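Local coordinates for hypothetical protein Atu2144 (PDB 2ODF) that is of unknown function but belongs to the N-formylglutamate amidohydrolase family and is therefore probably a hydrolase of N-acyl amino acid or related amide substrates, at residues C31-L45 with L77-N90. Residues are numbered along the deposited sequence; the frame is centred on the assembly and turned at random.
Sequences CEHASATIPQKYGTL and LVYQRFSRLVYDCN
His33 and Arg84 lie flat on each other where the loop after strand 27-31 meets the loop after strand 77-80. The guanidinium rests over one face of the imidazole, centres 3.8 Å apart and planes only 15° from parallel. Arg84 begins with CG wedged between its backbone N and carbonyl carbon (chi1 65°); with the extended second torsion this carries CD over the ring face, and the bend at chi3 lays the guanidinium flat on it. At the edge of that ring NE2 donates to Asp88 OD1 (2.7 Å, 166° at the hydrogen), nearly in the imidazole plane but from above the carboxylate. Asn90 N reaches the same oxygen from the opposite face, closing an Asx turn, while Asp88 OD2 takes a salt bridge from Arg84 NH2 (2.9 Å).

Upstream, Cys31 N bonds Val78 O and Gln80 N bonds Cys31 O, pairing adjacent parallel strands joined through helix 62-73, a beta-alpha-beta crossover in the mixed sheet. Farther on, Ser35 OG, swung away from its own backbone N, donates to Arg81 O (2.8 Å) from above the carbonyl plane and accepts from Thr37 N in an ST turn. Ser83 N binds Thr37 O (2.8 Å), and its OG accepts from Leu85 N in a second ST turn and is bonded to Ala57 O as well. One water joins Glu32 O, Ser35 N and Phe82 O between the loops. Beyond them Pro39 sets CG against Phe82 CD1 (3.8 Å) and CD against Val86 CG2; Tyr42 CE2 meets Val86 CG1 obliquely, and Leu45 CD1 reaches Leu85 CB.

Apolar packing thus joins Pro39, Tyr42 and Leu45 to Phe82, Leu85 and Val86, whereas hydrogen bonds, the stack and waters join the loops nearer the sheet. There Asp88 and the stacked guanidinium together restrict the imidazole's rotation, and Arg84 holds the carboxylate that positions the ring.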
loop_
_atom_site.group_PDB
_atom_site.type_symbol
_atom_site.label_atom_id
_atom_site.label_comp_id
_atom_site.label_asym_id
_atom_site.label_seq_id
_atom_site.Cartn_x
_atom_site.Cartn_y
_atom_site.Cartn_z
ATOM N N CYS A 31 14.916 5.602 -10.217
ATOM C CA CYS A 31 14.706 4.712 -11.356
ATOM C C CYS A 31 13.790 3.555 -10.967
ATOM O O CYS A 31 14.243 2.524 -10.465
ATOM C CB CYS A 31 16.059 4.198 -11.878
ATOM S SG CYS A 31 15.916 3.413 -13.459
ATOM N N GLU A 32 12.486 3.753 -11.186
ATOM C CA GLU A 32 11.464 2.769 -10.828
ATOM C C GLU A 32 11.507 1.504 -11.717
ATOM O O GLU A 32 11.216 0.398 -11.251
ATOM C CB GLU A 32 10.073 3.389 -10.905
ATOM C CG GLU A 32 9.873 4.677 -10.143
ATOM C CD GLU A 32 10.045 5.875 -11.021
ATOM O OE1 GLU A 32 11.070 5.932 -11.729
ATOM O OE2 GLU A 32 9.171 6.759 -11.007
ATOM N N HIS A 33 11.928 1.661 -12.971
ATOM C CA HIS A 33 11.926 0.546 -13.930
ATOM C C HIS A 33 13.311 0.012 -14.228
ATOM O O HIS A 33 13.576 -0.468 -15.327
ATOM C CB HIS A 33 11.200 0.946 -15.223
ATOM C CG HIS A 33 9.778 1.380 -15.012
ATOM N ND1 HIS A 33 9.104 2.167 -15.914
ATOM C CD2 HIS A 33 8.921 1.176 -13.979
ATOM C CE1 HIS A 33 7.880 2.408 -15.470
ATOM N NE2 HIS A 33 7.747 1.833 -14.286
ATOM N N ALA A 34 14.158 0.027 -13.202
ATOM C CA ALA A 34 15.579 -0.247 -13.290
ATOM C C ALA A 34 15.889 -1.702 -13.615
ATOM O O ALA A 34 16.902 -1.987 -14.260
ATOM C CB ALA A 34 16.260 0.113 -11.937
ATOM N N SER A 35 15.039 -2.612 -13.140
ATOM C CA SER A 35 15.386 -4.039 -13.115
ATOM C C SER A 35 14.284 -4.953 -13.610
ATOM O O SER A 35 13.122 -4.779 -13.285
ATOM C CB SER A 35 15.816 -4.451 -11.706
ATOM O OG SER A 35 16.041 -5.863 -11.663
ATOM N N ALA A 36 14.689 -5.953 -14.382
ATOM C CA ALA A 36 13.791 -6.916 -14.997
ATOM C C ALA A 36 13.593 -8.168 -14.133
ATOM O O ALA A 36 12.807 -9.053 -14.503
ATOM C CB ALA A 36 14.340 -7.299 -16.352
ATOM N N THR A 37 14.265 -8.220 -12.981
ATOM C CA THR A 37 14.250 -9.386 -12.115
ATOM C C THR A 37 12.828 -9.720 -11.596
ATOM O O THR A 37 12.099 -8.855 -11.126
ATOM C CB THR A 37 15.188 -9.234 -10.930
ATOM O OG1 THR A 37 16.499 -8.848 -11.401
ATOM C CG2 THR A 37 15.281 -10.560 -10.173
ATOM N N ILE A 38 12.455 -10.982 -11.743
ATOM C CA ILE A 38 11.193 -11.508 -11.220
ATOM C C ILE A 38 11.566 -12.295 -9.968
ATOM O O ILE A 38 12.409 -13.206 -10.039
ATOM C CB ILE A 38 10.479 -12.472 -12.217
ATOM C CG1 ILE A 38 10.322 -11.868 -13.626
ATOM C CG2 ILE A 38 9.106 -12.902 -11.654
ATOM C CD1 ILE A 38 9.623 -10.525 -13.681
ATOM N N PRO A 39 10.941 -11.972 -8.815
ATOM C CA PRO A 39 11.197 -12.770 -7.627
ATOM C C PRO A 39 10.901 -14.242 -7.904
ATOM O O PRO A 39 9.988 -14.545 -8.663
ATOM C CB PRO A 39 10.214 -12.212 -6.595
ATOM C CG PRO A 39 9.905 -10.859 -7.056
ATOM C CD PRO A 39 9.972 -10.890 -8.546
ATOM N N GLN A 40 11.711 -15.113 -7.317
ATOM C CA GLN A 40 11.659 -16.554 -7.547
ATOM C C GLN A 40 10.231 -17.064 -7.373
ATOM O O GLN A 40 9.754 -17.847 -8.177
ATOM C CB GLN A 40 12.622 -17.275 -6.586
ATOM C CG GLN A 40 12.941 -18.723 -7.009
ATOM C CD GLN A 40 13.562 -19.555 -5.880
ATOM O OE1 GLN A 40 14.757 -19.864 -5.922
ATOM N NE2 GLN A 40 12.755 -19.930 -4.880
ATOM N N LYS A 41 9.523 -16.581 -6.359
ATOM C CA LYS A 41 8.186 -17.095 -6.084
ATOM C C LYS A 41 7.235 -17.008 -7.298
ATOM O O LYS A 41 6.296 -17.790 -7.403
ATOM C CB LYS A 41 7.585 -16.415 -4.838
ATOM C CG LYS A 41 7.207 -14.982 -4.990
ATOM C CD LYS A 41 6.382 -14.452 -3.758
ATOM C CE LYS A 41 4.859 -14.631 -3.905
ATOM N NZ LYS A 41 4.029 -13.585 -3.137
ATOM N N TYR A 42 7.487 -16.078 -8.218
ATOM C CA TYR A 42 6.588 -15.859 -9.349
ATOM C C TYR A 42 6.915 -16.673 -10.573
ATOM O O TYR A 42 6.133 -16.706 -11.500
ATOM C CB TYR A 42 6.510 -14.357 -9.708
ATOM C CG TYR A 42 5.866 -13.582 -8.604
ATOM C CD1 TYR A 42 4.494 -13.646 -8.391
ATOM C CD2 TYR A 42 6.629 -12.864 -7.723
ATOM C CE1 TYR A 42 3.897 -12.964 -7.356
ATOM C CE2 TYR A 42 6.062 -12.189 -6.677
ATOM C CZ TYR A 42 4.685 -12.241 -6.487
ATOM O OH TYR A 42 4.126 -11.582 -5.412
ATOM N N GLY A 43 8.068 -17.335 -10.589
ATOM C CA GLY A 43 8.491 -18.050 -11.771
ATOM C C GLY A 43 8.562 -17.144 -12.979
ATOM O O GLY A 43 9.186 -16.109 -12.914
ATOM N N THR A 44 7.920 -17.544 -14.077
ATOM C CA THR A 44 7.892 -16.770 -15.320
ATOM C C THR A 44 6.710 -15.773 -15.419
ATOM O O THR A 44 6.545 -15.120 -16.431
ATOM C CB THR A 44 7.822 -17.730 -16.528
ATOM O OG1 THR A 44 6.555 -18.392 -16.543
ATOM C CG2 THR A 44 8.960 -18.778 -16.465
ATOM N N LEU A 45 5.864 -15.705 -14.394
ATOM C CA LEU A 45 4.545 -15.042 -14.503
ATOM C C LEU A 45 3.689 -15.546 -15.675
ATOM O O LEU A 45 2.754 -14.878 -16.102
ATOM C CB LEU A 45 4.702 -13.522 -14.601
ATOM C CG LEU A 45 5.208 -12.785 -13.362
ATOM C CD1 LEU A 45 5.619 -11.345 -13.744
ATOM C CD2 LEU A 45 4.194 -12.776 -12.219
ATOM N N LEU A 77 21.301 7.684 -5.955
ATOM C CA LEU A 77 20.411 6.979 -6.871
ATOM C C LEU A 77 19.638 5.950 -6.075
ATOM O O LEU A 77 20.246 5.116 -5.420
ATOM C CB LEU A 77 21.177 6.278 -7.975
ATOM C CG LEU A 77 20.463 5.262 -8.868
ATOM C CD1 LEU A 77 19.274 5.886 -9.581
ATOM C CD2 LEU A 77 21.472 4.689 -9.862
ATOM N N VAL A 78 18.319 6.041 -6.133
ATOM C CA VAL A 78 17.411 5.061 -5.539
ATOM C C VAL A 78 16.720 4.334 -6.664
ATOM O O VAL A 78 16.141 4.962 -7.555
ATOM C CB VAL A 78 16.350 5.700 -4.651
ATOM C CG1 VAL A 78 15.463 4.602 -3.997
ATOM C CG2 VAL A 78 17.002 6.574 -3.601
ATOM N N TYR A 79 16.783 3.004 -6.625
ATOM C CA TYR A 79 16.235 2.209 -7.699
ATOM C C TYR A 79 15.541 0.946 -7.153
ATOM O O TYR A 79 15.840 0.458 -6.051
ATOM C CB TYR A 79 17.284 1.904 -8.761
ATOM C CG TYR A 79 18.392 0.968 -8.341
ATOM C CD1 TYR A 79 19.493 1.439 -7.617
ATOM C CD2 TYR A 79 18.364 -0.369 -8.684
ATOM C CE1 TYR A 79 20.517 0.594 -7.231
ATOM C CE2 TYR A 79 19.411 -1.231 -8.303
ATOM C CZ TYR A 79 20.473 -0.737 -7.572
ATOM O OH TYR A 79 21.512 -1.573 -7.171
ATOM N N GLN A 80 14.589 0.477 -7.939
ATOM C CA GLN A 80 13.817 -0.724 -7.643
ATOM C C GLN A 80 14.539 -1.916 -8.235
ATOM O O GLN A 80 14.933 -1.886 -9.413
ATOM C CB GLN A 80 12.427 -0.499 -8.247
ATOM C CG GLN A 80 11.391 -1.550 -8.125
ATOM C CD GLN A 80 11.237 -2.197 -6.745
ATOM O OE1 GLN A 80 10.615 -1.647 -5.814
ATOM N NE2 GLN A 80 11.715 -3.402 -6.650
ATOM N N ARG A 81 14.746 -2.950 -7.423
ATOM C CA ARG A 81 15.509 -4.129 -7.852
ATOM C C ARG A 81 14.684 -5.244 -8.523
ATOM O O ARG A 81 15.253 -6.217 -8.977
ATOM C CB ARG A 81 16.319 -4.668 -6.664
ATOM C CG ARG A 81 17.335 -3.641 -6.168
ATOM C CD ARG A 81 18.231 -4.162 -5.100
ATOM N NE ARG A 81 19.109 -5.219 -5.588
ATOM C CZ ARG A 81 18.930 -6.514 -5.362
ATOM N NH1 ARG A 81 17.899 -6.941 -4.637
ATOM N NH2 ARG A 81 19.801 -7.389 -5.866
ATOM N N PHE A 82 13.360 -5.087 -8.590
ATOM C CA PHE A 82 12.475 -6.056 -9.224
ATOM C C PHE A 82 11.531 -5.427 -10.217
ATOM O O PHE A 82 11.275 -4.211 -10.174
ATOM C CB PHE A 82 11.699 -6.861 -8.141
ATOM C CG PHE A 82 12.624 -7.598 -7.208
ATOM C CD1 PHE A 82 13.072 -8.866 -7.511
ATOM C CD2 PHE A 82 13.138 -6.955 -6.096
ATOM C CE1 PHE A 82 13.989 -9.492 -6.695
ATOM C CE2 PHE A 82 14.026 -7.570 -5.286
ATOM C CZ PHE A 82 14.456 -8.837 -5.579
ATOM N N SER A 83 11.028 -6.280 -11.118
ATOM C CA SER A 83 10.321 -5.866 -12.309
ATOM C C SER A 83 9.020 -5.141 -12.053
ATOM O O SER A 83 8.227 -5.520 -11.145
ATOM C CB SER A 83 10.006 -7.077 -13.185
ATOM O OG SER A 83 9.263 -6.700 -14.326
ATOM N N ARG A 84 8.789 -4.147 -12.908
ATOM C CA ARG A 84 7.528 -3.409 -12.980
ATOM C C ARG A 84 6.342 -4.339 -13.315
ATOM O O ARG A 84 5.177 -3.930 -13.192
ATOM C CB ARG A 84 7.607 -2.313 -14.054
ATOM C CG ARG A 84 7.776 -2.858 -15.513
ATOM C CD ARG A 84 7.816 -1.757 -16.548
ATOM N NE ARG A 84 6.594 -0.965 -16.536
ATOM C CZ ARG A 84 6.303 0.018 -17.377
ATOM N NH1 ARG A 84 7.163 0.383 -18.311
ATOM N NH2 ARG A 84 5.156 0.662 -17.254
ATOM N N LEU A 85 6.636 -5.535 -13.831
ATOM C CA LEU A 85 5.566 -6.523 -14.077
ATOM C C LEU A 85 4.923 -7.020 -12.795
ATOM O O LEU A 85 3.724 -7.338 -12.804
ATOM C CB LEU A 85 6.064 -7.709 -14.880
ATOM C CG LEU A 85 6.401 -7.458 -16.349
ATOM C CD1 LEU A 85 7.161 -8.660 -16.854
ATOM C CD2 LEU A 85 5.190 -7.205 -17.155
ATOM N N VAL A 86 5.693 -7.081 -11.707
ATOM C CA VAL A 86 5.177 -7.490 -10.420
ATOM C C VAL A 86 4.464 -6.310 -9.734
ATOM O O VAL A 86 3.321 -6.422 -9.286
ATOM C CB VAL A 86 6.273 -8.099 -9.512
ATOM C CG1 VAL A 86 5.654 -8.576 -8.179
ATOM C CG2 VAL A 86 6.924 -9.298 -10.223
ATOM N N TYR A 87 5.127 -5.161 -9.702
ATOM C CA TYR A 87 4.498 -3.932 -9.221
ATOM C C TYR A 87 5.191 -2.761 -9.913
ATOM O O TYR A 87 6.421 -2.602 -9.787
ATOM C CB TYR A 87 4.552 -3.770 -7.675
ATOM C CG TYR A 87 3.626 -2.657 -7.235
ATOM C CD1 TYR A 87 3.897 -1.332 -7.579
ATOM C CD2 TYR A 87 2.438 -2.917 -6.561
ATOM C CE1 TYR A 87 3.021 -0.309 -7.254
ATOM C CE2 TYR A 87 1.567 -1.885 -6.222
ATOM C CZ TYR A 87 1.863 -0.574 -6.595
ATOM O OH TYR A 87 1.010 0.492 -6.312
ATOM N N ASP A 88 4.414 -1.953 -10.633
ATOM C CA ASP A 88 4.937 -0.751 -11.280
ATOM C C ASP A 88 4.975 0.362 -10.246
ATOM O O ASP A 88 3.957 0.966 -9.926
ATOM C CB ASP A 88 4.083 -0.343 -12.491
ATOM C CG ASP A 88 4.725 0.777 -13.307
ATOM O OD1 ASP A 88 5.559 1.528 -12.743
ATOM O OD2 ASP A 88 4.405 0.890 -14.507
ATOM N N CYS A 89 6.163 0.613 -9.705
ATOM C CA CYS A 89 6.298 1.569 -8.605
ATOM C C CYS A 89 5.993 3.011 -9.009
ATOM O O CYS A 89 5.886 3.878 -8.143
ATOM C CB CYS A 89 7.664 1.451 -7.977
ATOM S SG CYS A 89 7.810 0.010 -6.957
ATOM N N ASN A 90 5.839 3.270 -10.304
ATOM C CA ASN A 90 5.381 4.576 -10.766
ATOM C C ASN A 90 3.856 4.605 -10.913
ATOM O O ASN A 90 3.342 5.402 -11.666
ATOM C CB ASN A 90 6.034 4.952 -12.118
ATOM C CG ASN A 90 5.923 6.454 -12.437
ATOM O OD1 ASN A 90 5.787 7.281 -11.544
ATOM N ND2 ASN A 90 6.023 6.796 -13.707
HETATM O O HOH W 1 8.627 -0.589 -10.769
HETATM O O HOH W 2 12.370 -2.215 -11.796
HETATM O O HOH W 3 11.039 -2.807 -14.125
HETATM O O HOH W 4 17.382 -7.844 -8.806
#